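Local coordinates for protein putative Chlorite dismutase TA0507 (Thermoplasma acidophilum, PDB 3DTZ) that is of unknown function but may bind heme and act as an oxidoreductase of the chlorite dismutase type, at residues 31-36 / 76-81; 69-74 / 232-237; 167-172 / 211-216. One frame throughout, in Å; residues are numbered along the deposited sequence.

Interaction 1: 31-36 / 76-81; sequences YRLLEG and DSDVIF
The carbonyl oxygen of Y31 takes two backbone N-H groups from the facing segment: D78 N at 2.8 Å and V79 N at 3.2 Å from Y31 O, both lying in the carbonyl plane. Two consecutive residues thus face a single one, a classic beta bulge at the start of strand 79-85. The antiparallel pair is completed by Y31 N, which donates to V79 O at 3.0 Å.

Beside the bulge, the end of the D78 side chain comes close to L33, where the short acid acts as a backbone acceptor. Its OD2 receives L33 N at 2.8 Å on the lone pair away from OD1, and a water donates both to this D78 OD2, at 2.6 Å, and to L33 O. The other oxygen, OD1, forms a salt bridge with R103 of a neighbouring subunit.

R32 suits this place because its length lets it reach two acceptors. With CG anti to the backbone N (chi1 -172°) and a bend at chi3 (63°), the chain curls so that NH1 donates to D76 O at 2.9 Å, close to the guanidinium plane, though tilted 27° from that of the carbonyl. R32 NE makes a salt bridge with E35 OE2 at 3.0 Å; bonds at two edges should limit rotation of the group.

On the apolar side, CB of Y31 rests on CG1 of V79, and its CD1 meets the edge of the F81 ring at CE2, 3.8 Å away. These three side chains form the surface on which helix 88-102 lies: V98 touches Y31 and F81, M102 touches Y31 and V79, and Q99 binds the Y31 hydroxyl. Strand 64-72 flanks V79 and F81, while strand 106-116 lies beside Y31 and R32.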
ATOM      1  N   TYR D  31       1.506 -13.834 -12.019  1.00 13.56           N
ATOM      2  CA  TYR D  31       2.632 -13.076 -12.542  1.00 13.53           C
ATOM      3  C   TYR D  31       2.162 -12.091 -13.575  1.00 14.01           C
ATOM      4  O   TYR D  31       1.188 -12.338 -14.293  1.00 14.50           O
ATOM      5  CB  TYR D  31       3.656 -14.020 -13.205  1.00 13.59           C
ATOM      6  CG  TYR D  31       4.460 -14.830 -12.224  1.00 13.61           C
ATOM      7  CD1 TYR D  31       3.951 -16.051 -11.716  1.00 14.48           C
ATOM      8  CD2 TYR D  31       5.694 -14.385 -11.781  1.00 14.91           C
ATOM      9  CE1 TYR D  31       4.669 -16.805 -10.779  1.00 14.71           C
ATOM     10  CE2 TYR D  31       6.440 -15.132 -10.840  1.00 13.28           C
ATOM     11  CZ  TYR D  31       5.919 -16.334 -10.360  1.00 13.76           C
ATOM     12  OH  TYR D  31       6.636 -17.050  -9.451  1.00 15.52           O
ATOM     13  N   ARG D  32       2.907 -11.000 -13.687  1.00 14.85           N
ATOM     14  CA  ARG D  32       2.626  -9.976 -14.657  1.00 15.52           C
ATOM     15  C   ARG D  32       3.890  -9.711 -15.442  1.00 14.54           C
ATOM     16  O   ARG D  32       4.952  -9.425 -14.858  1.00 13.86           O
ATOM     17  CB  ARG D  32       2.188  -8.703 -13.958  1.00 15.86           C
ATOM     18  CG  ARG D  32       1.665  -7.606 -14.935  1.00 16.73           C
ATOM     19  CD  ARG D  32       1.205  -6.375 -14.180  1.00 17.49           C
ATOM     20  NE  ARG D  32       2.273  -5.738 -13.461  1.00 21.96           N
ATOM     21  CZ  ARG D  32       2.421  -5.850 -12.127  1.00 28.22           C
ATOM     22  NH1 ARG D  32       1.523  -6.530 -11.348  1.00 26.55           N
ATOM     23  NH2 ARG D  32       3.438  -5.255 -11.563  1.00 25.88           N
ATOM     24  N   LEU D  33       3.759  -9.782 -16.767  1.00 14.22           N
ATOM     25  CA  LEU D  33       4.864  -9.440 -17.674  1.00 14.42           C
ATOM     26  C   LEU D  33       5.325  -7.993 -17.473  1.00 15.44           C
ATOM     27  O   LEU D  33       4.503  -7.069 -17.371  1.00 13.45           O
ATOM     28  CB  LEU D  33       4.444  -9.664 -19.145  1.00 14.67           C
ATOM     29  CG  LEU D  33       4.124 -11.113 -19.525  1.00 16.86           C
ATOM     30  CD1 LEU D  33       3.769 -11.147 -21.001  1.00 17.12           C
ATOM     31  CD2 LEU D  33       5.349 -12.024 -19.275  1.00 19.67           C
ATOM     32  N   LEU D  34       6.643  -7.807 -17.381  1.00 15.75           N
ATOM     33  CA  LEU D  34       7.235  -6.480 -17.193  1.00 17.37           C
ATOM     34  C   LEU D  34       6.886  -5.523 -18.328  1.00 16.63           C
ATOM     35  O   LEU D  34       6.911  -5.894 -19.490  1.00 16.09           O
ATOM     36  CB  LEU D  34       8.760  -6.574 -17.056  1.00 17.87           C
ATOM     37  CG  LEU D  34       9.194  -7.292 -15.760  1.00 21.98           C
ATOM     38  CD1 LEU D  34      10.716  -7.385 -15.716  1.00 23.86           C
ATOM     39  CD2 LEU D  34       8.652  -6.577 -14.538  1.00 24.99           C
ATOM     40  N   GLU D  35       6.548  -4.286 -17.957  1.00 17.37           N
ATOM     41  CA  GLU D  35       6.153  -3.249 -18.907  1.00 18.39           C
ATOM     42  C   GLU D  35       7.401  -2.494 -19.360  1.00 19.84           C
ATOM     43  O   GLU D  35       8.459  -2.609 -18.738  1.00 19.22           O
ATOM     44  CB  GLU D  35       5.164  -2.272 -18.257  1.00 19.21           C
ATOM     45  CG  GLU D  35       3.872  -2.903 -17.747  1.00 21.35           C
ATOM     46  CD  GLU D  35       4.009  -3.526 -16.356  1.00 24.95           C
ATOM     47  OE1 GLU D  35       5.089  -3.428 -15.727  1.00 22.93           O
ATOM     48  OE2 GLU D  35       3.023  -4.103 -15.887  1.00 28.25           O
ATOM     49  N   GLY D  36       7.281  -1.741 -20.453  1.00 21.11           N
ATOM     50  CA  GLY D  36       8.389  -0.910 -20.938  1.00 23.12           C
ATOM     51  C   GLY D  36       9.240  -1.582 -21.997  1.00 24.94           C
ATOM     52  O   GLY D  36      10.216  -1.000 -22.462  1.00 26.08           O
ATOM     53  N   ASP D  76      -3.508  -6.656 -13.241  1.00 15.66           N
ATOM     54  CA  ASP D  76      -2.317  -6.797 -12.407  1.00 16.44           C
ATOM     55  C   ASP D  76      -1.657  -8.176 -12.507  1.00 16.14           C
ATOM     56  O   ASP D  76      -0.623  -8.413 -11.884  1.00 15.58           O
ATOM     57  CB  ASP D  76      -2.550  -6.347 -10.961  1.00 17.20           C
ATOM     58  CG  ASP D  76      -3.595  -7.163 -10.221  1.00 19.93           C
ATOM     59  OD1 ASP D  76      -4.124  -8.154 -10.731  1.00 19.59           O
ATOM     60  OD2 ASP D  76      -3.863  -6.809  -9.054  1.00 21.58           O
ATOM     61  N   SER D  77      -2.236  -9.047 -13.335  1.00 15.63           N
ATOM     62  CA  SER D  77      -1.630 -10.361 -13.691  1.00 16.69           C
ATOM     63  C   SER D  77      -1.902 -10.725 -15.141  1.00 16.57           C
ATOM     64  O   SER D  77      -2.973 -10.415 -15.672  1.00 18.09           O
ATOM     65  CB  SER D  77      -2.228 -11.488 -12.824  1.00 16.79           C
ATOM     66  OG  SER D  77      -1.864 -11.250 -11.461  1.00 21.68           O
ATOM     67  N   ASP D  78      -0.942 -11.400 -15.767  1.00 14.33           N
ATOM     68  CA  ASP D  78      -1.153 -11.961 -17.094  1.00 15.32           C
ATOM     69  C   ASP D  78      -1.401 -13.445 -17.049  1.00 14.41           C
ATOM     70  O   ASP D  78      -1.967 -14.011 -17.992  1.00 16.04           O
ATOM     71  CB  ASP D  78       0.039 -11.672 -18.011  1.00 14.98           C
ATOM     72  CG  ASP D  78       0.207 -10.172 -18.270  1.00 16.84           C
ATOM     73  OD1 ASP D  78      -0.677  -9.575 -18.938  1.00 14.13           O
ATOM     74  OD2 ASP D  78       1.206  -9.584 -17.802  1.00 18.02           O
ATOM     75  N   VAL D  79      -0.917 -14.099 -15.994  1.00 13.85           N
ATOM     76  CA  VAL D  79      -1.057 -15.549 -15.908  1.00 14.29           C
ATOM     77  C   VAL D  79      -1.231 -15.952 -14.451  1.00 13.71           C
ATOM     78  O   VAL D  79      -0.654 -15.301 -13.555  1.00 13.22           O
ATOM     79  CB  VAL D  79       0.158 -16.281 -16.561  1.00 14.89           C
ATOM     80  CG1 VAL D  79       1.464 -15.876 -15.867  1.00 15.22           C
ATOM     81  CG2 VAL D  79      -0.019 -17.790 -16.528  1.00 15.63           C
ATOM     82  N   ILE D  80      -1.996 -17.021 -14.227  1.00 13.32           N
ATOM     83  CA  ILE D  80      -2.175 -17.608 -12.886  1.00 14.43           C
ATOM     84  C   ILE D  80      -1.834 -19.085 -13.004  1.00 14.47           C
ATOM     85  O   ILE D  80      -2.227 -19.727 -13.972  1.00 14.36           O
ATOM     86  CB  ILE D  80      -3.646 -17.488 -12.416  1.00 14.58           C
ATOM     87  CG1 ILE D  80      -4.094 -16.020 -12.422  1.00 15.75           C
ATOM     88  CG2 ILE D  80      -3.838 -18.125 -10.995  1.00 14.54           C
ATOM     89  CD1 ILE D  80      -5.663 -15.827 -12.595  1.00 16.93           C
ATOM     90  N   PHE D  81      -1.074 -19.592 -12.031  1.00 14.51           N
ATOM     91  CA  PHE D  81      -0.692 -20.997 -11.932  1.00 14.32           C
ATOM     92  C   PHE D  81      -1.353 -21.595 -10.688  1.00 13.75           C
ATOM     93  O   PHE D  81      -1.360 -20.978  -9.630  1.00 14.51           O
ATOM     94  CB  PHE D  81       0.847 -21.099 -11.744  1.00 15.15           C
ATOM     95  CG  PHE D  81       1.641 -20.598 -12.927  1.00 16.73           C
ATOM     96  CD1 PHE D  81       1.665 -21.340 -14.119  1.00 16.36           C
ATOM     97  CD2 PHE D  81       2.341 -19.389 -12.867  1.00 16.62           C
ATOM     98  CE1 PHE D  81       2.386 -20.892 -15.235  1.00 17.44           C
ATOM     99  CE2 PHE D  81       3.061 -18.919 -13.994  1.00 15.81           C
ATOM    100  CZ  PHE D  81       3.097 -19.692 -15.167  1.00 15.68           C
TER
HETATM  101  O   HOH W   1       1.875  -7.146 -18.461  1.00 11.22           O

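Interaction 2: 69-74 / 232-237; sequences IYRSYR and RLVDAG
R71 and R232 form an antiparallel hydrogen-bonded pair at a seam of the curled sheet, where strand 64-72 of one ferredoxin-like half meets strand 229-234 of the other. R71 N donates to R232 O, and R232 N returns a bond to R71 O, each 2.8 Å long.

The side chain of R71 starts with CB against R232 O. CG and CD then lie over V234, each 3.8 Å from V234 CB, so the aliphatic part of the arginine serves as apolar packing. A bend at chi3 (67°) carries the guanidinium back to R232, with NH1 over the centre of that group's face, 3.8 Å from R232 CZ. In its own plane, R71 NH1 donates to a water that bonds onward to L233 O; F242 adds a cation-pi contact. Acids of a neighbouring subunit probably offset the like charges: E96 binds R71 NE and D89 binds R232 NH1.

Y70 and L233 point to the other face, Y70 CE2 lying 3.7 Å from L233 CD1. With an alanine at Y70, L233 is likely to be left beside a gap and F140 to lose its stacking partner. Beside them, a water accepts from I69 N and donates to V234 O, both at 2.8 Å.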
ATOM      1  N   ILE D  69      -2.875 -23.755 -15.845  1.00 14.19           N
ATOM      2  CA  ILE D  69      -2.503 -22.365 -16.133  1.00 14.99           C
ATOM      3  C   ILE D  69      -3.799 -21.619 -16.513  1.00 14.01           C
ATOM      4  O   ILE D  69      -4.649 -22.206 -17.188  1.00 13.10           O
ATOM      5  CB  ILE D  69      -1.468 -22.284 -17.301  1.00 15.78           C
ATOM      6  CG1 ILE D  69      -0.268 -23.198 -17.006  1.00 15.51           C
ATOM      7  CG2 ILE D  69      -0.992 -20.821 -17.435  1.00 16.88           C
ATOM      8  CD1 ILE D  69       0.684 -23.400 -18.176  1.00 15.68           C
ATOM      9  N   TYR D  70      -3.931 -20.351 -16.104  1.00 14.04           N
ATOM     10  CA  TYR D  70      -5.097 -19.524 -16.442  1.00 14.03           C
ATOM     11  C   TYR D  70      -4.659 -18.153 -16.951  1.00 14.93           C
ATOM     12  O   TYR D  70      -3.696 -17.569 -16.450  1.00 14.36           O
ATOM     13  CB  TYR D  70      -5.987 -19.293 -15.218  1.00 14.71           C
ATOM     14  CG  TYR D  70      -6.488 -20.581 -14.658  1.00 12.66           C
ATOM     15  CD1 TYR D  70      -5.736 -21.279 -13.704  1.00 16.55           C
ATOM     16  CD2 TYR D  70      -7.676 -21.134 -15.128  1.00 12.50           C
ATOM     17  CE1 TYR D  70      -6.179 -22.522 -13.214  1.00 14.72           C
ATOM     18  CE2 TYR D  70      -8.137 -22.369 -14.652  1.00 14.86           C
ATOM     19  CZ  TYR D  70      -7.390 -23.045 -13.686  1.00 15.59           C
ATOM     20  OH  TYR D  70      -7.836 -24.238 -13.203  1.00 13.76           O
ATOM     21  N   ARG D  71      -5.381 -17.668 -17.954  1.00 14.39           N
ATOM     22  CA  ARG D  71      -5.332 -16.263 -18.366  1.00 14.21           C
ATOM     23  C   ARG D  71      -6.088 -15.474 -17.297  1.00 15.33           C
ATOM     24  O   ARG D  71      -6.977 -16.019 -16.642  1.00 15.80           O
ATOM     25  CB  ARG D  71      -6.052 -16.106 -19.710  1.00 14.02           C
ATOM     26  CG  ARG D  71      -5.367 -16.889 -20.861  1.00 13.28           C
ATOM     27  CD  ARG D  71      -6.358 -17.323 -21.938  1.00 15.74           C
ATOM     28  NE  ARG D  71      -6.928 -16.183 -22.676  1.00 16.31           N
ATOM     29  CZ  ARG D  71      -7.899 -16.311 -23.575  1.00 16.66           C
ATOM     30  NH1 ARG D  71      -8.408 -17.526 -23.855  1.00 18.43           N
ATOM     31  NH2 ARG D  71      -8.347 -15.232 -24.219  1.00 16.39           N
ATOM     32  N   SER D  72      -5.727 -14.209 -17.111  1.00 15.02           N
ATOM     33  CA  SER D  72      -6.254 -13.418 -16.021  1.00 16.92           C
ATOM     34  C   SER D  72      -7.134 -12.306 -16.526  1.00 16.89           C
ATOM     35  O   SER D  72      -6.733 -11.562 -17.423  1.00 17.68           O
ATOM     36  CB  SER D  72      -5.076 -12.826 -15.212  1.00 16.21           C
ATOM     37  OG  SER D  72      -5.466 -11.728 -14.372  1.00 16.27           O
ATOM     38  N   TYR D  73      -8.304 -12.156 -15.910  1.00 17.31           N
ATOM     39  CA  TYR D  73      -9.156 -11.010 -16.158  1.00 17.83           C
ATOM     40  C   TYR D  73      -8.602  -9.701 -15.537  1.00 18.37           C
ATOM     41  O   TYR D  73      -8.900  -8.617 -16.023  1.00 20.13           O
ATOM     42  CB  TYR D  73     -10.586 -11.287 -15.667  1.00 18.71           C
ATOM     43  CG  TYR D  73     -11.383 -12.127 -16.635  1.00 17.40           C
ATOM     44  CD1 TYR D  73     -11.294 -13.520 -16.624  1.00 18.06           C
ATOM     45  CD2 TYR D  73     -12.183 -11.524 -17.611  1.00 17.25           C
ATOM     46  CE1 TYR D  73     -12.040 -14.299 -17.549  1.00 16.91           C
ATOM     47  CE2 TYR D  73     -12.911 -12.295 -18.547  1.00 18.19           C
ATOM     48  CZ  TYR D  73     -12.839 -13.679 -18.488  1.00 17.66           C
ATOM     49  OH  TYR D  73     -13.534 -14.458 -19.391  1.00 20.29           O
ATOM     50  N   ARG D  74      -7.788  -9.791 -14.494  1.00 16.72           N
ATOM     51  CA  ARG D  74      -7.251  -8.580 -13.858  1.00 16.60           C
ATOM     52  C   ARG D  74      -6.031  -8.113 -14.609  1.00 15.92           C
ATOM     53  O   ARG D  74      -5.209  -8.937 -15.003  1.00 14.97           O
ATOM     54  CB  ARG D  74      -6.788  -8.922 -12.443  1.00 17.90           C
ATOM     55  CG  ARG D  74      -7.893  -9.370 -11.506  1.00 19.43           C
ATOM     56  CD  ARG D  74      -7.227  -9.983 -10.222  1.00 19.85           C
ATOM     57  NE  ARG D  74      -6.579  -8.937  -9.429  1.00 22.14           N
ATOM     58  CZ  ARG D  74      -7.084  -8.384  -8.332  1.00 20.41           C
ATOM     59  NH1 ARG D  74      -8.261  -8.781  -7.833  1.00 20.58           N
ATOM     60  NH2 ARG D  74      -6.407  -7.438  -7.724  1.00 21.25           N
ATOM     61  N   ARG D 232      -9.181 -17.802 -16.742  1.00 13.38           N
ATOM     62  CA  ARG D 232      -9.774 -18.560 -17.845  1.00 13.82           C
ATOM     63  C   ARG D 232      -8.742 -19.635 -18.208  1.00 13.98           C
ATOM     64  O   ARG D 232      -7.580 -19.315 -18.495  1.00 14.39           O
ATOM     65  CB  ARG D 232     -10.065 -17.627 -19.026  1.00 13.89           C
ATOM     66  CG  ARG D 232     -10.219 -18.337 -20.414  1.00 16.01           C
ATOM     67  CD  ARG D 232     -11.512 -19.076 -20.601  1.00 18.82           C
ATOM     68  NE  ARG D 232     -11.452 -19.710 -21.929  1.00 23.10           N
ATOM     69  CZ  ARG D 232     -11.737 -19.113 -23.090  1.00 26.52           C
ATOM     70  NH1 ARG D 232     -12.198 -17.864 -23.136  1.00 26.48           N
ATOM     71  NH2 ARG D 232     -11.594 -19.795 -24.221  1.00 25.70           N
ATOM     72  N   LEU D 233      -9.137 -20.899 -18.103  1.00 14.08           N
ATOM     73  CA  LEU D 233      -8.223 -22.012 -18.382  1.00 14.27           C
ATOM     74  C   LEU D 233      -7.517 -21.863 -19.747  1.00 14.73           C
ATOM     75  O   LEU D 233      -8.161 -21.565 -20.779  1.00 14.31           O
ATOM     76  CB  LEU D 233      -8.995 -23.357 -18.343  1.00 14.50           C
ATOM     77  CG  LEU D 233      -8.155 -24.617 -18.512  1.00 14.56           C
ATOM     78  CD1 LEU D 233      -7.298 -24.862 -17.248  1.00 14.89           C
ATOM     79  CD2 LEU D 233      -9.112 -25.767 -18.789  1.00 16.20           C
ATOM     80  N   VAL D 234      -6.207 -22.134 -19.766  1.00 14.55           N
ATOM     81  CA  VAL D 234      -5.424 -22.052 -21.002  1.00 15.16           C
ATOM     82  C   VAL D 234      -4.367 -23.173 -21.058  1.00 16.40           C
ATOM     83  O   VAL D 234      -3.786 -23.546 -20.044  1.00 15.85           O
ATOM     84  CB  VAL D 234      -4.738 -20.649 -21.149  1.00 14.78           C
ATOM     85  CG1 VAL D 234      -3.684 -20.434 -20.071  1.00 16.15           C
ATOM     86  CG2 VAL D 234      -4.151 -20.473 -22.597  1.00 14.55           C
ATOM     87  N   ASP D 235      -4.174 -23.735 -22.241  1.00 17.27           N
ATOM     88  CA  ASP D 235      -3.105 -24.721 -22.413  0.50 18.23           C
ATOM     89  C   ASP D 235      -1.753 -24.003 -22.522  1.00 18.16           C
ATOM     90  O   ASP D 235      -1.659 -22.885 -23.045  1.00 18.35           O
ATOM     91  CB  ASP D 235      -3.378 -25.630 -23.614  0.50 18.66           C
ATOM     92  CG  ASP D 235      -4.589 -26.547 -23.400  0.50 20.73           C
ATOM     93  OD1 ASP D 235      -4.845 -26.993 -22.258  0.50 23.19           O
ATOM     94  OD2 ASP D 235      -5.294 -26.827 -24.385  0.50 21.59           O
ATOM     95  N   ALA D 236      -0.707 -24.631 -21.979  1.00 17.99           N
ATOM     96  CA  ALA D 236       0.664 -24.057 -22.001  1.00 18.43           C
ATOM     97  C   ALA D 236       1.105 -23.566 -23.399  1.00 17.89           C
ATOM     98  O   ALA D 236       1.687 -22.492 -23.530  1.00 17.47           O
ATOM     99  CB  ALA D 236       1.672 -25.111 -21.484  1.00 19.14           C
ATOM    100  N   GLY D 237       0.805 -24.348 -24.439  1.00 17.85           N
ATOM    101  CA  GLY D 237       1.157 -23.971 -25.814  1.00 17.55           C
ATOM    102  C   GLY D 237       0.374 -22.835 -26.453  1.00 18.62           C
ATOM    103  O   GLY D 237       0.725 -22.379 -27.553  1.00 18.21           O
TER
HETATM  104  O   HOH W   2      -3.234 -25.421 -18.107  1.00 17.00           O
HETATM  105  O   HOH W   3      -7.841 -20.213 -23.143  1.00 19.29           O

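Interaction 3: 167-172 / 211-216; sequences IKMALN and EKLREA
A170 and L213 bring the two backbones closest, their CA atoms 6.8 Å apart. Segment 167-172 is helical; segment 211-216 starts in helix 203-213 and includes a type I beta turn from L213 to A216.

M169, present as selenomethionine, reaches across to the second segment. Its CG is anti to the backbone N (chi1 -167°), which sends the chain straight across, and a bend at chi3 (-59°) turns the methyl CE to A216, 4.2 Å from A216 CB. SE sits 3.7 Å from K212 O and equally far from K212 NZ, whose chain crosses it at about a right angle. The long, flexible selenoether chain, like the thioether of the methionine it stands for, can follow this uneven surface. L213 comes the other way, sliding past M169: its CD2 lies 3.6 Å from A170 N and 3.9 Å from A170 CB. The small alanine lets this branch reach the helix backbone. K212 NZ also forms a long salt bridge, 3.7 Å, with E215 OE1.

Contact between helices 156-172 and 203-213, which belong to one βαββαβ unit, fits the ferredoxin-like fold of the C-terminal half of the chain.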
ATOM      1  N   ILE D 167     -23.801 -23.672   4.191  1.00 30.57           N
ATOM      2  CA  ILE D 167     -23.634 -24.860   3.343  1.00 31.35           C
ATOM      3  C   ILE D 167     -24.966 -25.249   2.691  1.00 31.39           C
ATOM      4  O   ILE D 167     -25.027 -25.450   1.474  1.00 31.90           O
ATOM      5  CB  ILE D 167     -23.014 -26.057   4.154  1.00 31.71           C
ATOM      6  CG1 ILE D 167     -21.604 -25.709   4.635  1.00 32.73           C
ATOM      7  CG2 ILE D 167     -22.956 -27.340   3.323  1.00 31.92           C
ATOM      8  CD1 ILE D 167     -21.149 -26.485   5.870  1.00 35.30           C
ATOM      9  N   LYS D 168     -26.023 -25.329   3.507  1.00 31.04           N
ATOM     10  CA  LYS D 168     -27.391 -25.563   3.052  1.00 30.83           C
ATOM     11  C   LYS D 168     -27.819 -24.540   1.990  1.00 29.74           C
ATOM     12  O   LYS D 168     -28.395 -24.906   0.960  1.00 29.59           O
ATOM     13  CB  LYS D 168     -28.331 -25.518   4.270  1.00 30.73           C
ATOM     14  CG  LYS D 168     -29.800 -25.740   4.008  1.00 32.18           C
ATOM     15  CD  LYS D 168     -30.548 -25.855   5.348  1.00 32.28           C
ATOM     16  CE  LYS D 168     -31.951 -26.449   5.194  1.00 33.91           C
ATOM     17  NZ  LYS D 168     -32.805 -25.619   4.296  1.00 35.71           N
HETATM   18  N   MSE D 169     -27.527 -23.266   2.253  1.00 28.54           N
HETATM   19  CA  MSE D 169     -27.868 -22.175   1.341  1.00 27.11           C
HETATM   20  C   MSE D 169     -27.147 -22.280  -0.015  1.00 28.43           C
HETATM   21  O   MSE D 169     -27.763 -22.072  -1.062  1.00 28.84           O
HETATM   22  CB  MSE D 169     -27.597 -20.823   1.995  1.00 27.20           C
HETATM   23  CG  MSE D 169     -28.196 -19.667   1.242  1.00 25.82           C
HETATM   24 SE   MSE D 169     -27.938 -17.938   2.052  0.50 20.74          SE
HETATM   25  CE  MSE D 169     -28.793 -18.212   3.787  1.00 24.30           C
ATOM     26  N   ALA D 170     -25.858 -22.612   0.014  1.00 29.62           N
ATOM     27  CA  ALA D 170     -25.076 -22.832  -1.205  1.00 30.88           C
ATOM     28  C   ALA D 170     -25.604 -24.019  -2.018  1.00 32.06           C
ATOM     29  O   ALA D 170     -25.800 -23.918  -3.238  1.00 32.39           O
ATOM     30  CB  ALA D 170     -23.625 -23.035  -0.861  1.00 30.51           C
ATOM     31  N   LEU D 171     -25.841 -25.138  -1.329  1.00 33.14           N
ATOM     32  CA  LEU D 171     -26.344 -26.358  -1.956  1.00 34.12           C
ATOM     33  C   LEU D 171     -27.687 -26.148  -2.658  1.00 34.14           C
ATOM     34  O   LEU D 171     -27.948 -26.753  -3.697  1.00 34.34           O
ATOM     35  CB  LEU D 171     -26.472 -27.464  -0.909  1.00 34.16           C
ATOM     36  CG  LEU D 171     -26.178 -28.908  -1.330  1.00 35.27           C
ATOM     37  CD1 LEU D 171     -24.707 -29.083  -1.703  1.00 35.60           C
ATOM     38  CD2 LEU D 171     -26.555 -29.856  -0.197  1.00 34.98           C
ATOM     39  N   ASN D 172     -28.525 -25.282  -2.092  1.00 34.38           N
ATOM     40  CA  ASN D 172     -29.879 -25.071  -2.595  1.00 34.25           C
ATOM     41  C   ASN D 172     -29.987 -24.066  -3.747  1.00 34.28           C
ATOM     42  O   ASN D 172     -31.054 -23.939  -4.347  1.00 33.56           O
ATOM     43  CB  ASN D 172     -30.820 -24.683  -1.445  1.00 34.37           C
ATOM     44  N   GLU D 211     -23.573 -13.720  -4.489  1.00 16.59           N
ATOM     45  CA  GLU D 211     -24.461 -12.634  -4.054  1.00 17.07           C
ATOM     46  C   GLU D 211     -25.536 -13.169  -3.095  1.00 17.43           C
ATOM     47  O   GLU D 211     -25.837 -12.553  -2.070  1.00 16.70           O
ATOM     48  CB  GLU D 211     -25.117 -11.992  -5.263  1.00 17.47           C
ATOM     49  CG  GLU D 211     -25.968 -10.759  -4.917  1.00 20.78           C
ATOM     50  CD  GLU D 211     -26.697 -10.219  -6.127  1.00 25.11           C
ATOM     51  OE1 GLU D 211     -26.423 -10.679  -7.256  1.00 26.22           O
ATOM     52  OE2 GLU D 211     -27.556  -9.335  -5.946  1.00 29.20           O
ATOM     53  N   LYS D 212     -26.100 -14.327  -3.433  1.00 17.71           N
ATOM     54  CA  LYS D 212     -27.090 -14.952  -2.553  1.00 18.28           C
ATOM     55  C   LYS D 212     -26.485 -15.304  -1.183  1.00 17.95           C
ATOM     56  O   LYS D 212     -27.111 -15.102  -0.145  1.00 17.46           O
ATOM     57  CB  LYS D 212     -27.687 -16.182  -3.204  1.00 18.30           C
ATOM     58  CG  LYS D 212     -28.808 -16.836  -2.380  1.00 21.59           C
ATOM     59  CD  LYS D 212     -29.986 -15.867  -2.152  1.00 25.80           C
ATOM     60  CE  LYS D 212     -31.172 -16.571  -1.509  1.00 30.83           C
ATOM     61  NZ  LYS D 212     -30.707 -17.391  -0.362  1.00 33.16           N
ATOM     62  N   LEU D 213     -25.253 -15.807  -1.188  1.00 17.44           N
ATOM     63  CA  LEU D 213     -24.595 -16.209   0.050  1.00 17.38           C
ATOM     64  C   LEU D 213     -24.233 -15.049   0.972  1.00 16.83           C
ATOM     65  O   LEU D 213     -23.891 -15.273   2.142  1.00 16.68           O
ATOM     66  CB  LEU D 213     -23.387 -17.102  -0.243  1.00 17.10           C
ATOM     67  CG  LEU D 213     -23.697 -18.500  -0.788  1.00 17.97           C
ATOM     68  CD1 LEU D 213     -22.421 -19.163  -1.262  1.00 21.23           C
ATOM     69  CD2 LEU D 213     -24.377 -19.371   0.288  1.00 19.51           C
ATOM     70  N   ARG D 214     -24.346 -13.812   0.470  1.00 16.35           N
ATOM     71  CA  ARG D 214     -24.219 -12.627   1.332  1.00 16.51           C
ATOM     72  C   ARG D 214     -25.325 -12.617   2.392  1.00 16.95           C
ATOM     73  O   ARG D 214     -25.247 -11.877   3.384  1.00 16.93           O
ATOM     74  CB  ARG D 214     -24.267 -11.303   0.529  1.00 16.50           C
ATOM     75  CG  ARG D 214     -23.041 -11.016  -0.357  1.00 16.26           C
ATOM     76  CD  ARG D 214     -21.797 -10.885   0.486  1.00 17.00           C
ATOM     77  NE  ARG D 214     -20.669 -10.163  -0.127  1.00 18.85           N
ATOM     78  CZ  ARG D 214     -19.607 -10.723  -0.721  1.00 20.39           C
ATOM     79  NH1 ARG D 214     -19.505 -12.041  -0.858  1.00 19.16           N
ATOM     80  NH2 ARG D 214     -18.627  -9.945  -1.208  1.00 19.71           N
ATOM     81  N   GLU D 215     -26.352 -13.438   2.159  1.00 17.54           N
ATOM     82  CA  GLU D 215     -27.529 -13.495   3.031  1.00 18.99           C
ATOM     83  C   GLU D 215     -27.325 -14.431   4.232  1.00 18.97           C
ATOM     84  O   GLU D 215     -28.165 -14.460   5.147  1.00 18.30           O
ATOM     85  CB  GLU D 215     -28.794 -13.865   2.224  1.00 19.37           C
ATOM     86  CG  GLU D 215     -29.182 -12.778   1.187  1.00 20.69           C
ATOM     87  CD  GLU D 215     -30.379 -13.142   0.309  1.00 22.21           C
ATOM     88  OE1 GLU D 215     -31.244 -13.938   0.735  1.00 25.58           O
ATOM     89  OE2 GLU D 215     -30.455 -12.613  -0.824  1.00 26.38           O
ATOM     90  N   ALA D 216     -26.210 -15.173   4.227  1.00 18.74           N
ATOM     91  CA  ALA D 216     -25.840 -16.065   5.337  1.00 19.28           C
ATOM     92  C   ALA D 216     -25.219 -15.314   6.528  1.00 19.60           C
ATOM     93  O   ALA D 216     -24.402 -14.408   6.340  1.00 19.06           O
ATOM     94  CB  ALA D 216     -24.893 -17.141   4.847  1.00 19.09           C
TER

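Overall arrangement
Interactions 1 and 2 are neighbours in the same antiparallel sheet, their centres 11 Å apart: strands 64-72 and 79-85 pair directly, joined where I80 O meets Y70 N. Their segments alternate along the chain, in the order 31-36, 69-74, 76-81, 232-237. Interaction 1 lies within the N-terminal ferredoxin-like half, whereas interaction 2 joins that half to strand 229-234 of the second. Interaction 3 is nested within the long loop that 69-74 / 232-237 closes. It lies across the chain's centre from interaction 1, about 17 Å away between nearest atoms, and about 12 Å from interaction 2, again between nearest atoms. Each touches a neighbouring subunit, so all three border interfaces of the five-chain assembly.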